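PDB 4QGL: acireductone dioxygenase from Bacillus anthracis, which probably catalyses the metal-dependent oxidation of an acireductone in the methionine salvage pathway, giving different products with iron and with nickel. Local coordinates for residues Ile83-Ser86 and Asn87-Asn91; Asp93-Leu96 and Ile97-Lys101. All blocks are in the same frame, centred on the assembly; numbering follows the deposited sequence.

In the fold
Interactions 1 and 2 follow one another along the chain and show how a strand can be led into a short helix and on toward a metal centre. Residues 83-91 turn the chain out of edge strand 79-85; residues 93-101 wind through helix 92-96 and continue toward the metal-binding histidines. Their centres lie 12 Å apart, yet the two meet through leucines: Leu85 CD2 is 3.9 Å from Leu95 CD1, and Leu85 CD1 is 4.2 Å from Leu96 CD2. The Phe99 side chain of interaction 2 comes within about 4 Å of a bound cadmium ion, and that of Leu85 in interaction 1 within about 8 Å of one (nearest atoms).

Interaction 1: residues Ile83-Ser86 and Asn87-Asn91; sequences ISLS and NSTPN
Ser86 and Thr89 hold each other through two hydrogen bonds, one using a side chain and one purely backbone. In the first, Ser86 N donates to Thr89 OG1 over 3.2 Å, with an N-H...O angle of 151°. The hydroxyl reaches back across the turn because it stands beside its own backbone N, anti to the carbonyl carbon (chi1 -70°), and CB itself points toward the preceding residues. The second, from Thr89 N to Ser86 O at 3.1 Å, is weak, its angle being 133°. Together they tie both the N-H and the carbonyl of Ser86 to one residue three positions on.

A third polar link joins hydroxyl to hydroxyl. Ser86 OG and Ser88 OG are 3.2 Å apart and hydrogen-bonded, with either able to be the donor. Ser86 OG lies between its own backbone N and carbonyl carbon, and from there it meets Ser88 OG tip to tip.

Apolar contact is slight by comparison. The methyl CG2 of Thr89 approaches Leu85 CD2 only to 4.4 Å. Leu85 also packs on Leu95 of helix 92-96, and its backbone pairs with Val158 of the neighbouring strand. The side chain of Asn87, pointing away from residues 83-86, touches Arg156 and Leu92.

The whole is a type I beta turn from Ser86 to Thr89, its first residue's N-H bound by the threonine hydroxyl at its fourth position. It lies at the surface, where the outermost strand of one sheet of the cupin fold runs out and the chain heads for helix 92-96.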
ATOM      1  N   ILE A  83      -4.501  -6.421  -7.628  1.00 29.65           N
ATOM      2  CA  ILE A  83      -4.929  -7.547  -6.820  1.00 29.96           C
ATOM      3  C   ILE A  83      -6.075  -7.162  -5.879  1.00 29.32           C
ATOM      4  O   ILE A  83      -6.209  -6.019  -5.482  1.00 28.34           O
ATOM      5  CB  ILE A  83      -3.728  -8.199  -6.098  1.00 30.10           C
ATOM      6  CG1 ILE A  83      -2.880  -7.183  -5.342  1.00 29.51           C
ATOM      7  CG2 ILE A  83      -2.828  -8.862  -7.137  1.00 30.85           C
ATOM      8  CD1 ILE A  83      -3.239  -7.052  -3.899  1.00 29.34           C
ATOM      9  N   SER A  84      -6.927  -8.124  -5.576  1.00 29.89           N
ATOM     10  CA  SER A  84      -7.888  -7.954  -4.496  1.00 29.99           C
ATOM     11  C   SER A  84      -7.933  -9.136  -3.539  1.00 30.52           C
ATOM     12  O   SER A  84      -7.809 -10.265  -3.953  1.00 31.15           O
ATOM     13  CB  SER A  84      -9.266  -7.662  -5.043  1.00 30.28           C
ATOM     14  OG  SER A  84      -9.849  -8.821  -5.567  1.00 31.23           O
ATOM     15  N   LEU A  85      -8.108  -8.828  -2.251  1.00 30.74           N
ATOM     16  CA  LEU A  85      -8.216  -9.801  -1.160  1.00 31.09           C
ATOM     17  C   LEU A  85      -9.476  -9.517  -0.399  1.00 32.02           C
ATOM     18  O   LEU A  85      -9.820  -8.363  -0.212  1.00 31.57           O
ATOM     19  CB  LEU A  85      -7.035  -9.668  -0.210  1.00 30.28           C
ATOM     20  CG  LEU A  85      -5.676 -10.044  -0.807  1.00 30.14           C
ATOM     21  CD1 LEU A  85      -4.551  -9.693   0.137  1.00 29.61           C
ATOM     22  CD2 LEU A  85      -5.621 -11.510  -1.154  1.00 30.91           C
ATOM     23  N   SER A  86     -10.180 -10.570   0.014  1.00 34.06           N
ATOM     24  CA  SER A  86     -11.391 -10.443   0.839  1.00 35.57           C
ATOM     25  C   SER A  86     -11.662 -11.768   1.564  1.00 38.49           C
ATOM     26  O   SER A  86     -10.967 -12.746   1.322  1.00 39.11           O
ATOM     27  CB  SER A  86     -12.596  -9.996   0.010  1.00 35.58           C
ATOM     28  OG  SER A  86     -12.837 -10.867  -1.073  1.00 35.80           O
ATOM     29  N   ASN A  87     -12.634 -11.784   2.481  1.00 41.63           N
ATOM     30  CA  ASN A  87     -12.928 -12.976   3.310  1.00 44.55           C
ATOM     31  C   ASN A  87     -13.245 -14.187   2.454  1.00 46.97           C
ATOM     32  O   ASN A  87     -12.919 -15.312   2.815  1.00 48.75           O
ATOM     33  CB  ASN A  87     -14.119 -12.733   4.266  1.00 45.63           C
ATOM     34  CG  ASN A  87     -13.686 -12.398   5.693  1.00 46.10           C
ATOM     35  OD1 ASN A  87     -12.505 -12.458   6.058  1.00 45.83           O
ATOM     36  ND2 ASN A  87     -14.656 -12.047   6.513  1.00 47.20           N
ATOM     37  N   SER A  88     -13.893 -13.925   1.325  1.00 48.30           N
ATOM     38  CA  SER A  88     -14.274 -14.928   0.335  1.00 49.94           C
ATOM     39  C   SER A  88     -13.098 -15.595  -0.437  1.00 49.92           C
ATOM     40  O   SER A  88     -13.206 -16.756  -0.855  1.00 51.79           O
ATOM     41  CB  SER A  88     -15.247 -14.255  -0.645  1.00 51.44           C
ATOM     42  OG  SER A  88     -15.249 -12.837  -0.454  1.00 51.01           O
ATOM     43  N   THR A  89     -12.002 -14.858  -0.643  1.00 48.26           N
ATOM     44  CA  THR A  89     -10.767 -15.384  -1.263  1.00 46.72           C
ATOM     45  C   THR A  89     -10.369 -16.750  -0.681  1.00 46.17           C
ATOM     46  O   THR A  89     -10.077 -16.845   0.502  1.00 44.89           O
ATOM     47  CB  THR A  89      -9.565 -14.422  -1.008  1.00 45.38           C
ATOM     48  OG1 THR A  89      -9.726 -13.214  -1.759  1.00 43.85           O
ATOM     49  CG2 THR A  89      -8.211 -15.070  -1.376  1.00 45.45           C
ATOM     50  N   PRO A  90     -10.322 -17.801  -1.519  1.00 46.37           N
ATOM     51  CA  PRO A  90      -9.798 -19.078  -1.025  1.00 46.38           C
ATOM     52  C   PRO A  90      -8.330 -18.948  -0.625  1.00 45.16           C
ATOM     53  O   PRO A  90      -7.565 -18.247  -1.283  1.00 44.91           O
ATOM     54  CB  PRO A  90      -9.946 -20.014  -2.235  1.00 47.55           C
ATOM     55  CG  PRO A  90      -9.973 -19.111  -3.427  1.00 46.73           C
ATOM     56  CD  PRO A  90     -10.665 -17.865  -2.957  1.00 46.18           C
ATOM     57  N   ASN A  91      -7.958 -19.625   0.454  1.00 45.43           N
ATOM     58  CA  ASN A  91      -6.594 -19.599   1.009  1.00 44.20           C
ATOM     59  C   ASN A  91      -6.165 -18.243   1.586  1.00 42.45           C
ATOM     60  O   ASN A  91      -4.972 -17.946   1.682  1.00 41.43           O
ATOM     61  CB  ASN A  91      -5.564 -20.046  -0.040  1.00 44.07           C
ATOM     62  CG  ASN A  91      -6.071 -21.165  -0.931  1.00 44.77           C
ATOM     63  OD1 ASN A  91      -6.580 -22.167  -0.455  1.00 45.84           O
ATOM     64  ND2 ASN A  91      -5.898 -21.008  -2.227  1.00 44.49           N
TER

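Interaction 2: residues Asp93-Leu96 and Ile97-Lys101; sequences DELL and INFQK
Leu96 O receives two backbone N-H groups, those of Phe99 and Gln100, each at 2.8 Å from the oxygen. Gln100 N approaches almost in line with the carbonyl bond, at a C=O...N angle of 169°, whereas Phe99 N comes from well above the carbonyl plane, at 122°. Just before them Asn98 N donates to Leu95 O at 3.0 Å. A weak bond, 3.4 Å from Ile97 N to Asp93 O, precedes it.

Side chains fill in around this backbone. Leu95 CD2 packs on Phe99 CE2 at 4.2 Å, and Asn98 CB sits over the centre of one face of the same ring. Gln100 starts toward Leu96 and stays extended beyond CG (chi2 158°), running alongside Leu96 O and bringing OE1 to 3.8 Å from Leu96 CB. Ile97 rests its CG2 methyl 3.5 Å from Asp93 O.

Further out, a backbone hydrogen bond to Phe150 ties Phe99 to strand 148-151, and the Phe99 side chain touches Trp170. Tyr174 OH is hydrogen-bonded to Asn98 O, while Lys101 O is bonded to ND1 of His103, a ligand of bound cadmium.

Two N-H groups on Leu96 O are consistent with a firmly held backbone on the way to His103. Phe99, so packed and tied, lies about 4 Å from a bound cadmium ion at the nearest atoms. The Lys101 carbonyl is placed as a second-shell acceptor, which would be expected to limit rotation of the His103 ring.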
ATOM      1  N   ASP A  93      -6.041 -17.112   4.563  1.00 45.69           N
ATOM      2  CA  ASP A  93      -5.214 -17.318   5.755  1.00 47.93           C
ATOM      3  C   ASP A  93      -3.816 -17.761   5.420  1.00 48.03           C
ATOM      4  O   ASP A  93      -2.830 -17.283   5.975  1.00 47.39           O
ATOM      5  CB  ASP A  93      -5.827 -18.413   6.629  1.00 50.76           C
ATOM      6  CG  ASP A  93      -7.090 -17.963   7.348  1.00 52.27           C
ATOM      7  OD1 ASP A  93      -7.262 -16.722   7.512  1.00 51.77           O
ATOM      8  OD2 ASP A  93      -7.894 -18.862   7.751  1.00 52.57           O
ATOM      9  N   GLU A  94      -3.758 -18.717   4.515  1.00 49.33           N
ATOM     10  CA  GLU A  94      -2.511 -19.327   4.132  1.00 49.98           C
ATOM     11  C   GLU A  94      -1.723 -18.449   3.155  1.00 47.81           C
ATOM     12  O   GLU A  94      -0.612 -18.782   2.805  1.00 47.53           O
ATOM     13  CB  GLU A  94      -2.802 -20.689   3.520  1.00 52.78           C
ATOM     14  CG  GLU A  94      -3.394 -21.699   4.512  1.00 55.19           C
ATOM     15  CD  GLU A  94      -4.921 -21.788   4.505  1.00 56.48           C
ATOM     16  OE1 GLU A  94      -5.591 -20.817   4.093  1.00 57.16           O
ATOM     17  OE2 GLU A  94      -5.458 -22.841   4.926  1.00 57.37           O
ATOM     18  N   LEU A  95      -2.304 -17.330   2.729  1.00 45.29           N
ATOM     19  CA  LEU A  95      -1.635 -16.353   1.876  1.00 43.31           C
ATOM     20  C   LEU A  95      -1.007 -15.238   2.721  1.00 40.09           C
ATOM     21  O   LEU A  95       0.178 -14.977   2.641  1.00 38.74           O
ATOM     22  CB  LEU A  95      -2.670 -15.798   0.880  1.00 44.32           C
ATOM     23  CG  LEU A  95      -2.349 -14.699  -0.134  1.00 44.57           C
ATOM     24  CD1 LEU A  95      -2.601 -13.319   0.458  1.00 43.80           C
ATOM     25  CD2 LEU A  95      -0.920 -14.796  -0.667  1.00 45.42           C
ATOM     26  N   LEU A  96      -1.841 -14.637   3.557  1.00 38.69           N
ATOM     27  CA  LEU A  96      -1.512 -13.515   4.447  1.00 36.58           C
ATOM     28  C   LEU A  96      -0.387 -13.752   5.444  1.00 35.85           C
ATOM     29  O   LEU A  96       0.361 -12.835   5.800  1.00 34.71           O
ATOM     30  CB  LEU A  96      -2.754 -13.173   5.256  1.00 35.97           C
ATOM     31  CG  LEU A  96      -3.878 -12.529   4.454  1.00 35.63           C
ATOM     32  CD1 LEU A  96      -5.125 -12.482   5.319  1.00 35.57           C
ATOM     33  CD2 LEU A  96      -3.496 -11.143   3.956  1.00 34.74           C
ATOM     34  N   ILE A  97      -0.286 -14.984   5.903  1.00 36.21           N
ATOM     35  CA  ILE A  97       0.776 -15.382   6.819  1.00 36.60           C
ATOM     36  C   ILE A  97       2.170 -15.235   6.174  1.00 36.35           C
ATOM     37  O   ILE A  97       3.207 -15.243   6.840  1.00 36.13           O
ATOM     38  CB  ILE A  97       0.513 -16.818   7.358  1.00 37.82           C
ATOM     39  CG1 ILE A  97       1.428 -17.141   8.560  1.00 38.25           C
ATOM     40  CG2 ILE A  97       0.598 -17.859   6.233  1.00 38.56           C
ATOM     41  CD1 ILE A  97       1.344 -16.151   9.729  1.00 37.69           C
ATOM     42  N   ASN A  98       2.198 -15.077   4.865  1.00 36.29           N
ATOM     43  CA  ASN A  98       3.441 -14.704   4.210  1.00 35.86           C
ATOM     44  C   ASN A  98       3.803 -13.229   4.352  1.00 34.36           C
ATOM     45  O   ASN A  98       4.978 -12.886   4.300  1.00 34.33           O
ATOM     46  CB  ASN A  98       3.426 -15.152   2.752  1.00 36.51           C
ATOM     47  CG  ASN A  98       3.334 -16.658   2.635  1.00 37.64           C
ATOM     48  OD1 ASN A  98       3.983 -17.394   3.394  1.00 37.92           O
ATOM     49  ND2 ASN A  98       2.512 -17.129   1.702  1.00 38.14           N
ATOM     50  N   PHE A  99       2.834 -12.343   4.529  1.00 33.23           N
ATOM     51  CA  PHE A  99       3.191 -10.925   4.582  1.00 32.19           C
ATOM     52  C   PHE A  99       2.969 -10.332   5.947  1.00 30.70           C
ATOM     53  O   PHE A  99       3.421  -9.234   6.247  1.00 29.16           O
ATOM     54  CB  PHE A  99       2.538 -10.192   3.428  1.00 32.75           C
ATOM     55  CG  PHE A  99       2.865 -10.823   2.114  1.00 34.66           C
ATOM     56  CD1 PHE A  99       4.197 -10.884   1.674  1.00 36.08           C
ATOM     57  CD2 PHE A  99       1.891 -11.448   1.359  1.00 36.00           C
ATOM     58  CE1 PHE A  99       4.546 -11.510   0.479  1.00 36.75           C
ATOM     59  CE2 PHE A  99       2.230 -12.080   0.161  1.00 37.29           C
ATOM     60  CZ  PHE A  99       3.555 -12.100  -0.282  1.00 37.55           C
ATOM     61  N   GLN A 100       2.352 -11.142   6.796  1.00 30.78           N
ATOM     62  CA  GLN A 100       2.279 -10.910   8.230  1.00 30.21           C
ATOM     63  C   GLN A 100       3.584 -11.110   8.980  1.00 29.51           C
ATOM     64  O   GLN A 100       3.747 -10.564  10.056  1.00 29.03           O
ATOM     65  CB  GLN A 100       1.229 -11.816   8.841  1.00 31.15           C
ATOM     66  CG  GLN A 100      -0.091 -11.113   9.042  1.00 31.36           C
ATOM     67  CD  GLN A 100      -1.277 -12.065   9.142  1.00 32.79           C
ATOM     68  OE1 GLN A 100      -2.400 -11.688   8.776  1.00 32.99           O
ATOM     69  NE2 GLN A 100      -1.046 -13.307   9.647  1.00 33.72           N
ATOM     70  N   LYS A 101       4.500 -11.903   8.441  1.00 29.28           N
ATOM     71  CA  LYS A 101       5.821 -12.045   9.065  1.00 29.08           C
ATOM     72  C   LYS A 101       6.792 -10.976   8.598  1.00 28.28           C
ATOM     73  O   LYS A 101       6.743 -10.538   7.434  1.00 28.39           O
ATOM     74  CB  LYS A 101       6.391 -13.404   8.781  1.00 29.93           C
ATOM     75  CG  LYS A 101       5.569 -14.531   9.380  1.00 30.72           C
ATOM     76  CD  LYS A 101       6.104 -15.849   8.845  1.00 31.84           C
ATOM     77  CE  LYS A 101       5.627 -17.039   9.649  1.00 32.85           C
ATOM     78  NZ  LYS A 101       6.468 -18.224   9.334  1.00 34.00           N
TER